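Local structure of probable amidase (Thermus thermophilus, 2DC0) at residues R84-K88 / N128-G132; N136-R142 / E404-V408; F76-P82 / L111-T115; L21-L25 / L40-R46. The protein is a probable amidase of the amidase family, whose chain folds round a large mixed beta-sheet flanked by helices. All coordinates share one frame; numbering follows the deposited sequence.

Contact 1. Residues R84-K88 / N128-G132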
loop_
_atom_site.group_PDB
_atom_site.type_symbol
_atom_site.label_atom_id
_atom_site.label_comp_id
_atom_site.label_asym_id
_atom_site.label_seq_id
_atom_site.Cartn_x
_atom_site.Cartn_y
_atom_site.Cartn_z
ATOM N N ARG A 84 13.224 7.187 -28.064
ATOM C CA ARG A 84 14.510 7.704 -27.588
ATOM C C ARG A 84 14.554 8.074 -26.108
ATOM O O ARG A 84 15.632 8.210 -25.532
ATOM C CB ARG A 84 14.926 8.913 -28.432
ATOM C CG ARG A 84 15.341 8.548 -29.851
ATOM C CD ARG A 84 15.665 9.779 -30.698
ATOM N NE ARG A 84 16.649 10.669 -30.077
ATOM C CZ ARG A 84 16.343 11.750 -29.361
ATOM N NH1 ARG A 84 15.069 12.088 -29.170
ATOM N NH2 ARG A 84 17.314 12.498 -28.844
ATOM N N ALA A 85 13.385 8.246 -25.499
ATOM C CA ALA A 85 13.293 8.569 -24.072
ATOM C C ALA A 85 14.080 9.813 -23.657
ATOM O O ALA A 85 14.548 9.912 -22.515
ATOM C CB ALA A 85 13.750 7.366 -23.240
ATOM N N GLY A 86 14.219 10.750 -24.590
ATOM C CA GLY A 86 14.923 11.988 -24.318
ATOM C C GLY A 86 16.378 11.833 -23.922
ATOM O O GLY A 86 16.945 12.716 -23.271
ATOM N N THR A 87 16.998 10.726 -24.318
ATOM C CA THR A 87 18.393 10.482 -23.965
ATOM C C THR A 87 19.233 10.065 -25.166
ATOM O O THR A 87 18.702 9.763 -26.230
ATOM C CB THR A 87 18.496 9.369 -22.894
ATOM O OG1 THR A 87 19.854 9.240 -22.460
ATOM C CG2 THR A 87 18.029 8.034 -23.469
ATOM N N LYS A 88 20.551 10.058 -24.988
ATOM C CA LYS A 88 21.469 9.640 -26.043
ATOM C C LYS A 88 22.057 8.279 -25.683
ATOM O O LYS A 88 22.739 7.652 -26.490
ATOM C CB LYS A 88 22.595 10.664 -26.215
ATOM C CG LYS A 88 22.285 11.757 -27.227
ATOM C CD LYS A 88 22.274 11.193 -28.645
ATOM C CE LYS A 88 21.696 12.182 -29.658
ATOM N NZ LYS A 88 20.212 12.333 -29.524
ATOM N N ASN A 128 16.332 19.729 -21.163
ATOM C CA ASN A 128 17.038 18.580 -21.711
ATOM C C ASN A 128 18.118 19.091 -22.669
ATOM O O ASN A 128 17.814 19.718 -23.681
ATOM C CB ASN A 128 16.012 17.714 -22.458
ATOM C CG ASN A 128 16.570 16.386 -22.924
ATOM O OD1 ASN A 128 17.645 16.322 -23.513
ATOM N ND2 ASN A 128 15.817 15.315 -22.685
ATOM N N PRO A 129 19.398 18.833 -22.356
ATOM C CA PRO A 129 20.524 19.270 -23.190
ATOM C C PRO A 129 20.641 18.527 -24.518
ATOM O O PRO A 129 21.266 19.020 -25.454
ATOM C CB PRO A 129 21.731 19.030 -22.289
ATOM C CG PRO A 129 21.321 17.792 -21.539
ATOM C CD PRO A 129 19.877 18.097 -21.171
ATOM N N TRP A 130 20.042 17.344 -24.600
ATOM C CA TRP A 130 20.095 16.551 -25.827
ATOM C C TRP A 130 19.102 17.027 -26.884
ATOM O O TRP A 130 19.455 17.219 -28.045
ATOM C CB TRP A 130 19.805 15.078 -25.517
ATOM C CG TRP A 130 20.777 14.415 -24.583
ATOM C CD1 TRP A 130 20.474 13.560 -23.563
ATOM C CD2 TRP A 130 22.208 14.536 -24.592
ATOM N NE1 TRP A 130 21.625 13.143 -22.932
ATOM C CE2 TRP A 130 22.705 13.726 -23.542
ATOM C CE3 TRP A 130 23.120 15.250 -25.384
ATOM C CZ2 TRP A 130 24.073 13.611 -23.260
ATOM C CZ3 TRP A 130 24.486 15.135 -25.104
ATOM C CH2 TRP A 130 24.945 14.320 -24.048
ATOM N N THR A 131 17.856 17.211 -26.467
ATOM C CA THR A 131 16.777 17.625 -27.357
ATOM C C THR A 131 16.517 19.124 -27.319
ATOM O O THR A 131 15.849 19.677 -28.193
ATOM C CB THR A 131 15.471 16.954 -26.938
ATOM O OG1 THR A 131 15.092 17.451 -25.643
ATOM C CG2 THR A 131 15.653 15.444 -26.855
ATOM N N GLY A 132 17.048 19.779 -26.297
ATOM C CA GLY A 132 16.794 21.193 -26.141
ATOM C C GLY A 132 15.637 21.243 -25.162
ATOM O O GLY A 132 14.877 20.286 -25.071
#
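Two turns meet where the carboxamide of Asn128 reaches the carbonyl of Gly86. The 84-88 segment forms a type I' beta turn from Arg84 to Thr87, whereas Asn128 organises its own segment as an Asx turn. Across the contact, Asn128 ND2 donates to Gly86 O at 2.9 Å in a nearly straight bond of 168°, lying in the carbonyl plane and on a lone pair. Gly86 O also sits at the edge of the Trp130 indole, 3.6 Å from CD1, while the chain of Lys88 crosses one face of that ring and sets its CG 3.8 Å from Trp130 CD2, a CH-pi contact with the five-membered ring. Further along, Thr131 CG2 abuts the edge of the Arg84 guanidinium, 3.9 Å from NH2.

Second-shell bonds help position these groups. Glu119 accepts from Trp130 NE1 and also bonds Thr87 OG1, tying indole and turn to one carboxylate, and Asn128 ND2 has a second acceptor in Met117 O. The carboxamide stands anti to its own backbone nitrogen (chi1 -172°), which leaves OD1 folded back over the following peptides. Asn128 OD1 takes two backbone donors there: Trp130 N at 2.8 Å within the carbonyl plane, and Thr131 N at 3.1 Å from well above that plane.

Contact 2. Residues N136-R142 / E404-V408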
loop_
_atom_site.group_PDB
_atom_site.type_symbol
_atom_site.label_atom_id
_atom_site.label_comp_id
_atom_site.label_asym_id
_atom_site.label_seq_id
_atom_site.Cartn_x
_atom_site.Cartn_y
_atom_site.Cartn_z
ATOM N N ASN A 136 7.404 26.158 -21.902
ATOM C CA ASN A 136 6.043 26.319 -21.427
ATOM C C ASN A 136 5.120 26.858 -22.510
ATOM O O ASN A 136 5.480 27.777 -23.246
ATOM C CB ASN A 136 6.035 27.250 -20.213
ATOM C CG ASN A 136 4.697 27.285 -19.522
ATOM O OD1 ASN A 136 3.726 27.838 -20.045
ATOM N ND2 ASN A 136 4.633 26.694 -18.337
ATOM N N ALA A 137 3.921 26.289 -22.589
ATOM C CA ALA A 137 2.934 26.688 -23.585
ATOM C C ALA A 137 2.523 28.158 -23.489
ATOM O O ALA A 137 2.287 28.803 -24.503
ATOM C CB ALA A 137 1.697 25.795 -23.459
ATOM N N VAL A 138 2.441 28.682 -22.271
ATOM C CA VAL A 138 2.030 30.070 -22.067
ATOM C C VAL A 138 3.161 31.090 -22.199
ATOM O O VAL A 138 2.965 32.184 -22.734
ATOM C CB VAL A 138 1.359 30.243 -20.686
ATOM C CG1 VAL A 138 0.979 31.700 -20.461
ATOM C CG2 VAL A 138 0.118 29.361 -20.608
ATOM N N ASP A 139 4.343 30.729 -21.717
ATOM C CA ASP A 139 5.497 31.619 -21.770
ATOM C C ASP A 139 6.730 30.768 -22.058
ATOM O O ASP A 139 7.188 30.018 -21.196
ATOM C CB ASP A 139 5.630 32.335 -20.417
ATOM C CG ASP A 139 6.778 33.320 -20.373
ATOM O OD1 ASP A 139 7.650 33.261 -21.263
ATOM O OD2 ASP A 139 6.811 34.149 -19.430
ATOM N N PRO A 140 7.286 30.877 -23.279
ATOM C CA PRO A 140 8.466 30.112 -23.691
ATOM C C PRO A 140 9.735 30.366 -22.879
ATOM O O PRO A 140 10.725 29.653 -23.041
ATOM C CB PRO A 140 8.618 30.487 -25.165
ATOM C CG PRO A 140 8.131 31.907 -25.189
ATOM C CD PRO A 140 6.890 31.829 -24.335
ATOM N N SER A 141 9.709 31.370 -22.004
ATOM C CA SER A 141 10.870 31.671 -21.167
ATOM C C SER A 141 10.773 30.892 -19.861
ATOM O O SER A 141 11.721 30.862 -19.077
ATOM C CB SER A 141 10.952 33.179 -20.862
ATOM O OG SER A 141 9.869 33.607 -20.048
ATOM N N ARG A 142 9.618 30.266 -19.634
ATOM C CA ARG A 142 9.379 29.490 -18.412
ATOM C C ARG A 142 9.447 27.988 -18.688
ATOM O O ARG A 142 9.253 27.536 -19.821
ATOM C CB ARG A 142 7.998 29.813 -17.823
ATOM C CG ARG A 142 7.730 31.289 -17.488
ATOM C CD ARG A 142 8.660 31.820 -16.406
ATOM N NE ARG A 142 8.319 33.174 -15.966
ATOM C CZ ARG A 142 7.471 33.465 -14.978
ATOM N NH1 ARG A 142 6.858 32.498 -14.311
ATOM N NH2 ARG A 142 7.252 34.729 -14.633
ATOM N N GLU A 404 1.271 35.431 -11.839
ATOM C CA GLU A 404 2.223 35.982 -12.798
ATOM C C GLU A 404 1.741 35.754 -14.237
ATOM O O GLU A 404 2.545 35.553 -15.148
ATOM C CB GLU A 404 3.613 35.366 -12.590
ATOM C CG GLU A 404 4.339 35.910 -11.357
ATOM C CD GLU A 404 5.612 35.148 -11.024
ATOM O OE1 GLU A 404 6.244 34.594 -11.945
ATOM O OE2 GLU A 404 5.994 35.119 -9.834
ATOM N N GLY A 405 0.365 35.592 -14.284
ATOM C CA GLY A 405 -0.272 35.300 -15.561
ATOM C C GLY A 405 -0.034 33.866 -16.000
ATOM O O GLY A 405 -0.328 33.495 -17.139
HETATM N N MSE A 406 0.611 33.015 -14.894
HETATM C CA MSE A 406 0.884 31.615 -15.284
HETATM C C MSE A 406 -0.111 30.678 -14.620
HETATM O O MSE A 406 -0.636 30.972 -13.547
HETATM C CB MSE A 406 2.307 31.242 -14.878
HETATM C CG MSE A 406 3.364 32.054 -15.603
HETATM SE SE MSE A 406 3.373 31.676 -17.505
HETATM C CE MSE A 406 4.195 29.918 -17.412
ATOM N N PRO A 407 -0.394 29.536 -15.265
ATOM C CA PRO A 407 -1.332 28.540 -14.737
ATOM C C PRO A 407 -0.820 27.926 -13.440
ATOM O O PRO A 407 0.385 27.734 -13.265
ATOM C CB PRO A 407 -1.397 27.492 -15.852
ATOM C CG PRO A 407 -1.070 28.276 -17.087
ATOM C CD PRO A 407 0.044 29.172 -16.622
ATOM N N VAL A 408 -1.747 27.635 -12.534
ATOM C CA VAL A 408 -1.433 26.992 -11.265
ATOM C C VAL A 408 -2.464 25.882 -11.111
ATOM O O VAL A 408 -3.663 26.145 -11.159
ATOM C CB VAL A 408 -1.588 27.941 -10.067
ATOM C CG1 VAL A 408 -1.236 27.188 -8.780
ATOM C CG2 VAL A 408 -0.688 29.151 -10.230
#
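Arg142 and Glu404 supply the charged link between a loop and a beta-hairpin. Glu404 and Gly405, both at positive phi, make the tight turn between antiparallel strands 395-403 and 406-413. Arg142 NH2 donates to Glu404 OE1 at 2.9 Å, on the anti side of the carboxylate, and Arg142 NH1 adds a weak bond of 3.2 Å to that same Glu404 OE1. The guanidinium and carboxylate planes stand 74° apart, and both nitrogens meet the one oxygen; this is not a side-by-side pairing with two oxygens. NH1 also donates to Ala360 O, so this nitrogen is shared. Asp139 OD2 extends the network through a long, charge-only approach to Arg142 NE, lying well out of the guanidinium plane.

The loop is tightened from within by two Asx turns. Asn136 OD1 accepts from Val138 N at 2.7 Å, and Asp139 OD1 takes both the backbone N and OG of Ser141 from one face of its carboxylate.

Beneath the charges lies Met406, modelled as selenomethionine. Bent at both chi2 and chi3 (-66° and -74°), Met406 curls so that SE meets Asp139 CB at 3.7 Å and Val138 CG1 at 3.8 Å, with CE lying 3.4 Å from Asn136 ND2 and against CB and CG of Arg142. Val138 turns its other branch, CG2, to Pro407 CG at 3.9 Å. The chemistry is thus divided: the salt bridge ends on the exposed Glu404, while the selenium and methyl of Met406 are buried against the loop.

Contact 3. Residues F76-P82 / L111-T115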
loop_
_atom_site.group_PDB
_atom_site.type_symbol
_atom_site.label_atom_id
_atom_site.label_comp_id
_atom_site.label_asym_id
_atom_site.label_seq_id
_atom_site.Cartn_x
_atom_site.Cartn_y
_atom_site.Cartn_z
ATOM N N PHE A 76 7.037 5.362 -24.514
ATOM C CA PHE A 76 6.067 4.348 -24.928
ATOM C C PHE A 76 6.344 4.011 -26.400
ATOM O O PHE A 76 6.275 4.884 -27.268
ATOM C CB PHE A 76 4.629 4.885 -24.855
ATOM C CG PHE A 76 4.073 5.016 -23.462
ATOM C CD1 PHE A 76 3.696 3.889 -22.734
ATOM C CD2 PHE A 76 3.872 6.275 -22.899
ATOM C CE1 PHE A 76 3.119 4.019 -21.463
ATOM C CE2 PHE A 76 3.298 6.417 -21.633
ATOM C CZ PHE A 76 2.921 5.288 -20.912
ATOM N N PRO A 77 6.677 2.751 -26.700
ATOM C CA PRO A 77 6.932 2.424 -28.106
ATOM C C PRO A 77 5.651 2.561 -28.934
ATOM O O PRO A 77 4.564 2.199 -28.484
ATOM C CB PRO A 77 7.426 0.983 -28.033
ATOM C CG PRO A 77 8.158 0.969 -26.719
ATOM C CD PRO A 77 7.185 1.688 -25.817
ATOM N N VAL A 78 5.783 3.111 -30.134
ATOM C CA VAL A 78 4.643 3.279 -31.029
ATOM C C VAL A 78 5.076 2.726 -32.383
ATOM O O VAL A 78 6.185 2.996 -32.840
ATOM C CB VAL A 78 4.255 4.779 -31.178
ATOM C CG1 VAL A 78 3.195 4.946 -32.254
ATOM C CG2 VAL A 78 3.742 5.321 -29.851
ATOM N N LYS A 79 4.210 1.944 -33.017
ATOM C CA LYS A 79 4.538 1.361 -34.314
ATOM C C LYS A 79 4.922 2.426 -35.332
ATOM O O LYS A 79 4.243 3.448 -35.464
ATOM C CB LYS A 79 3.355 0.560 -34.863
ATOM C CG LYS A 79 2.978 -0.665 -34.053
ATOM C CD LYS A 79 1.907 -1.466 -34.777
ATOM C CE LYS A 79 1.627 -2.782 -34.067
ATOM N NZ LYS A 79 0.653 -3.625 -34.820
ATOM N N GLY A 80 6.017 2.183 -36.046
ATOM C CA GLY A 80 6.473 3.117 -37.065
ATOM C C GLY A 80 7.220 4.329 -36.540
ATOM O O GLY A 80 7.581 5.208 -37.314
ATOM N N MET A 81 7.462 4.379 -35.232
ATOM C CA MET A 81 8.162 5.512 -34.631
ATOM C C MET A 81 9.286 5.076 -33.690
ATOM O O MET A 81 9.158 4.094 -32.964
ATOM C CB MET A 81 7.175 6.395 -33.849
ATOM C CG MET A 81 6.108 7.076 -34.695
ATOM S SD MET A 81 5.035 8.222 -33.771
ATOM C CE MET A 81 3.463 7.831 -34.466
ATOM N N PRO A 82 10.413 5.800 -33.700
ATOM C CA PRO A 82 11.531 5.452 -32.819
ATOM C C PRO A 82 11.227 5.857 -31.375
ATOM O O PRO A 82 10.404 6.742 -31.137
ATOM C CB PRO A 82 12.690 6.258 -33.402
ATOM C CG PRO A 82 12.000 7.499 -33.892
ATOM C CD PRO A 82 10.782 6.908 -34.600
ATOM N N LEU A 111 -2.437 8.231 -33.751
ATOM C CA LEU A 111 -1.230 8.595 -33.011
ATOM C C LEU A 111 -0.253 9.145 -34.041
ATOM O O LEU A 111 0.331 8.383 -34.811
ATOM C CB LEU A 111 -0.650 7.353 -32.326
ATOM C CG LEU A 111 -1.660 6.548 -31.493
ATOM C CD1 LEU A 111 -1.022 5.264 -30.987
ATOM C CD2 LEU A 111 -2.153 7.394 -30.331
ATOM N N PHE A 112 -0.067 10.461 -34.051
ATOM C CA PHE A 112 0.798 11.078 -35.050
ATOM C C PHE A 112 2.170 11.577 -34.611
ATOM O O PHE A 112 2.954 12.029 -35.445
ATOM C CB PHE A 112 0.055 12.234 -35.724
ATOM C CG PHE A 112 -0.201 13.400 -34.811
ATOM C CD1 PHE A 112 0.592 14.543 -34.880
ATOM C CD2 PHE A 112 -1.211 13.343 -33.859
ATOM C CE1 PHE A 112 0.382 15.608 -34.010
ATOM C CE2 PHE A 112 -1.431 14.403 -32.983
ATOM C CZ PHE A 112 -0.634 15.535 -33.059
ATOM N N ALA A 113 2.479 11.511 -33.324
ATOM C CA ALA A 113 3.780 11.997 -32.893
ATOM C C ALA A 113 4.186 11.594 -31.492
ATOM O O ALA A 113 3.344 11.289 -30.648
ATOM C CB ALA A 113 3.826 13.524 -33.022
ATOM N N LYS A 114 5.495 11.598 -31.260
ATOM C CA LYS A 114 6.047 11.272 -29.953
ATOM C C LYS A 114 6.388 12.627 -29.355
ATOM O O LYS A 114 6.866 13.508 -30.066
ATOM C CB LYS A 114 7.320 10.424 -30.089
ATOM C CG LYS A 114 7.137 9.134 -30.893
ATOM C CD LYS A 114 6.140 8.208 -30.223
ATOM C CE LYS A 114 6.694 7.663 -28.914
ATOM N NZ LYS A 114 5.578 7.328 -28.006
ATOM N N THR A 115 6.135 12.813 -28.063
ATOM C CA THR A 115 6.430 14.099 -27.442
ATOM C C THR A 115 7.723 14.175 -26.638
ATOM O O THR A 115 8.182 13.182 -26.065
ATOM C CB THR A 115 5.300 14.553 -26.491
ATOM O OG1 THR A 115 5.134 13.585 -25.446
ATOM C CG2 THR A 115 3.999 14.732 -27.246
#
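The flat group of Phe76 that meets Lys114 is its peptide carbonyl, not its ring. Lys114 NZ comes to Phe76 O at 2.6 Å, in the carbonyl plane and with a C=O...N angle of 150°. The phenyl ring itself leads away from the strand, packing against Ala98, Ala196 and Val101, and the ring of Phe112 likewise departs on the other side, toward Pro69, Thr71 and Leu40.

The aliphatic part of Lys114 makes most of the contact. Bends at chi2 and chi3 (-62° and -68°) coil the chain back across the loop, and its successive atoms meet different partners: Lys114 CG lies 3.7 Å from Met81 SD, its CD is 3.8 Å from Val78 CG2, and its NZ ends 3.3 Å from Val78 CG2. Met81 crosses this chain at a slant and drops its CE over the strand, 3.2 Å from Leu111 O. Val78 CG1 adds a looser apolar contact, 4.4 Å from Leu111 CD1.

The buried ammonium does not rely on Phe76 alone, for it also donates to Lys73 O and, weakly, to Val72 O; a cluster of carbonyls probably favours its charged form. A type II turn, with Gly80 at positive phi, brings Val78 and Met81, its first and last residues, both against Lys114. Strands 69-73 and 110-115 are parallel neighbours joined through helix 99-106, and the contact packs the outgoing loop of this beta-alpha-beta crossover onto its returning strand.

Contact 4. Residues L21-L25 / L40-R46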
loop_
_atom_site.group_PDB
_atom_site.type_symbol
_atom_site.label_atom_id
_atom_site.label_comp_id
_atom_site.label_asym_id
_atom_site.label_seq_id
_atom_site.Cartn_x
_atom_site.Cartn_y
_atom_site.Cartn_z
ATOM N N LEU A 21 -6.395 16.321 -38.238
ATOM C CA LEU A 21 -4.944 16.188 -38.312
ATOM C C LEU A 21 -4.316 17.474 -38.839
ATOM O O LEU A 21 -3.360 17.991 -38.254
ATOM C CB LEU A 21 -4.535 15.012 -39.211
ATOM C CG LEU A 21 -3.011 14.805 -39.363
ATOM C CD1 LEU A 21 -2.389 14.520 -38.005
ATOM C CD2 LEU A 21 -2.725 13.658 -40.324
ATOM N N GLU A 22 -4.845 17.995 -39.943
ATOM C CA GLU A 22 -4.308 19.230 -40.506
ATOM C C GLU A 22 -4.266 20.331 -39.458
ATOM O O GLU A 22 -3.326 21.115 -39.418
ATOM C CB GLU A 22 -5.143 19.695 -41.705
ATOM C CG GLU A 22 -4.977 18.828 -42.932
ATOM C CD GLU A 22 -3.518 18.653 -43.320
ATOM O OE1 GLU A 22 -2.820 19.675 -43.499
ATOM O OE2 GLU A 22 -3.071 17.490 -43.435
ATOM N N GLU A 23 -5.293 20.391 -38.619
ATOM C CA GLU A 23 -5.344 21.393 -37.568
ATOM C C GLU A 23 -4.176 21.173 -36.602
ATOM O O GLU A 23 -3.475 22.117 -36.249
ATOM C CB GLU A 23 -6.674 21.298 -36.818
ATOM C CG GLU A 23 -6.759 22.142 -35.551
ATOM C CD GLU A 23 -6.496 23.618 -35.806
ATOM O OE1 GLU A 23 -7.097 24.175 -36.751
ATOM O OE2 GLU A 23 -5.702 24.225 -35.051
ATOM N N ALA A 24 -3.966 19.923 -36.194
ATOM C CA ALA A 24 -2.885 19.586 -35.276
ATOM C C ALA A 24 -1.525 19.935 -35.876
ATOM O O ALA A 24 -0.658 20.469 -35.188
ATOM C CB ALA A 24 -2.939 18.098 -34.927
ATOM N N LEU A 25 -1.344 19.632 -37.159
ATOM C CA LEU A 25 -0.087 19.907 -37.845
ATOM C C LEU A 25 0.177 21.401 -38.028
ATOM O O LEU A 25 1.334 21.832 -38.066
ATOM C CB LEU A 25 -0.060 19.201 -39.204
ATOM C CG LEU A 25 -0.125 17.669 -39.149
ATOM C CD1 LEU A 25 -0.100 17.094 -40.566
ATOM C CD2 LEU A 25 1.046 17.132 -38.341
ATOM N N LEU A 40 7.942 13.416 -35.480
ATOM C CA LEU A 40 6.742 13.692 -36.263
ATOM C C LEU A 40 6.931 13.307 -37.727
ATOM O O LEU A 40 7.816 13.833 -38.405
ATOM C CB LEU A 40 6.393 15.182 -36.179
ATOM C CG LEU A 40 5.292 15.715 -37.105
ATOM C CD1 LEU A 40 3.955 15.102 -36.728
ATOM C CD2 LEU A 40 5.224 17.230 -36.994
ATOM N N ASP A 41 6.111 12.382 -38.213
ATOM C CA ASP A 41 6.181 11.979 -39.620
ATOM C C ASP A 41 4.839 12.373 -40.220
ATOM O O ASP A 41 3.871 11.619 -40.140
ATOM C CB ASP A 41 6.380 10.468 -39.756
ATOM C CG ASP A 41 6.590 10.033 -41.203
ATOM O OD1 ASP A 41 6.121 10.740 -42.122
ATOM O OD2 ASP A 41 7.221 8.978 -41.423
ATOM N N GLU A 42 4.787 13.561 -40.811
ATOM C CA GLU A 42 3.558 14.068 -41.400
ATOM C C GLU A 42 2.984 13.172 -42.487
ATOM O O GLU A 42 1.777 12.936 -42.525
ATOM C CB GLU A 42 3.785 15.474 -41.954
ATOM C CG GLU A 42 4.124 16.493 -40.885
ATOM C CD GLU A 42 4.273 17.890 -41.443
ATOM O OE1 GLU A 42 5.100 18.073 -42.359
ATOM O OE2 GLU A 42 3.571 18.806 -40.960
ATOM N N GLU A 43 3.844 12.672 -43.368
ATOM C CA GLU A 43 3.387 11.806 -44.451
ATOM C C GLU A 43 2.708 10.547 -43.922
ATOM O O GLU A 43 1.589 10.226 -44.317
ATOM C CB GLU A 43 4.558 11.426 -45.361
ATOM C CG GLU A 43 4.995 12.545 -46.292
ATOM C CD GLU A 43 6.124 12.124 -47.213
ATOM O OE1 GLU A 43 6.009 11.042 -47.835
ATOM O OE2 GLU A 43 7.118 12.876 -47.326
ATOM N N ALA A 44 3.384 9.838 -43.026
ATOM C CA ALA A 44 2.814 8.627 -42.453
ATOM C C ALA A 44 1.505 8.957 -41.733
ATOM O O ALA A 44 0.535 8.202 -41.813
ATOM C CB ALA A 44 3.802 7.982 -41.486
ATOM N N ALA A 45 1.476 10.090 -41.038
ATOM C CA ALA A 45 0.282 10.506 -40.316
ATOM C C ALA A 45 -0.856 10.816 -41.280
ATOM O O ALA A 45 -1.994 10.386 -41.072
ATOM C CB ALA A 45 0.586 11.730 -39.456
ATOM N N ARG A 46 -0.553 11.570 -42.334
ATOM C CA ARG A 46 -1.577 11.917 -43.311
ATOM C C ARG A 46 -2.115 10.655 -43.992
ATOM O O ARG A 46 -3.318 10.529 -44.215
ATOM C CB ARG A 46 -1.019 12.902 -44.346
ATOM C CG ARG A 46 -0.894 14.334 -43.821
ATOM C CD ARG A 46 -0.653 15.326 -44.958
ATOM N NE ARG A 46 -0.811 16.726 -44.544
ATOM C CZ ARG A 46 0.196 17.581 -44.370
ATOM N NH1 ARG A 46 1.445 17.194 -44.569
ATOM N NH2 ARG A 46 -0.045 18.835 -44.012
HETATM O O HOH W 1 3.639 20.340 -38.531
#
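Charge pairing is led by Glu22 and Arg46, whose side chains come in from different directions yet bring their flat ends almost into one plane, 19° apart. NE and NH2 of Arg46 each take one oxygen of the carboxylate: NE donates to Glu22 OE2 at 2.6 Å and NH2 to Glu22 OE1 at 2.9 Å, each oxygen using its syn lone pair. The NH2 bond is practically straight at 177°, and the two together fix the rotation of both groups.

Van der Waals packing lies beside this pair. Leu25 CD1 rests over the centre of one face of the Arg46 guanidinium, 3.8 Å from CZ, so the charged group is bonded at its edge and covered by a methyl on that face. Leu25 CD2 meets Leu40 CD1 at 3.9 Å. Leu21 sends CD2 against the backbone of the second helix, 3.4 Å from Ala45 O, and also touches Ala45 CB.

One water donates to both Leu25 O and Glu42 OE2, bridging the segments. Helix 42-57 itself starts at its N-cap, where Asp41 OD1 accepts from Ala44 N at 3.0 Å.

Helices 17-30 and 42-57 run nearly antiparallel here, their short axes 11.3 Å apart at 160°. Strand 37-40 lies between them in sequence, and beneath them Phe112 of strand 110-115 is touched by Leu21, Ala24, Leu40 and Ala45.

Overall arrangement
From the N terminus, contact 4 comes first, closing a short loop that pairs helix 17-30 with the start of helix 42-57 beside edge strand 37-40. Contact 3 then folds the loop following strand 69-73 onto strand 110-115. Contact 1 opens inside that span and closes beyond it, so the two cross, their centres about 16 Å apart; it ties the loop after strand 69-73 to the loop after strand 110-115, which runs on into contact 2. None of the four nests in another. Contact 2 makes the longest closure, bringing 136-142 to strand 406-413 far along the same sheet. Contacts 3 and 4 touch directly, through Phe112 and through Ala113 against Leu40.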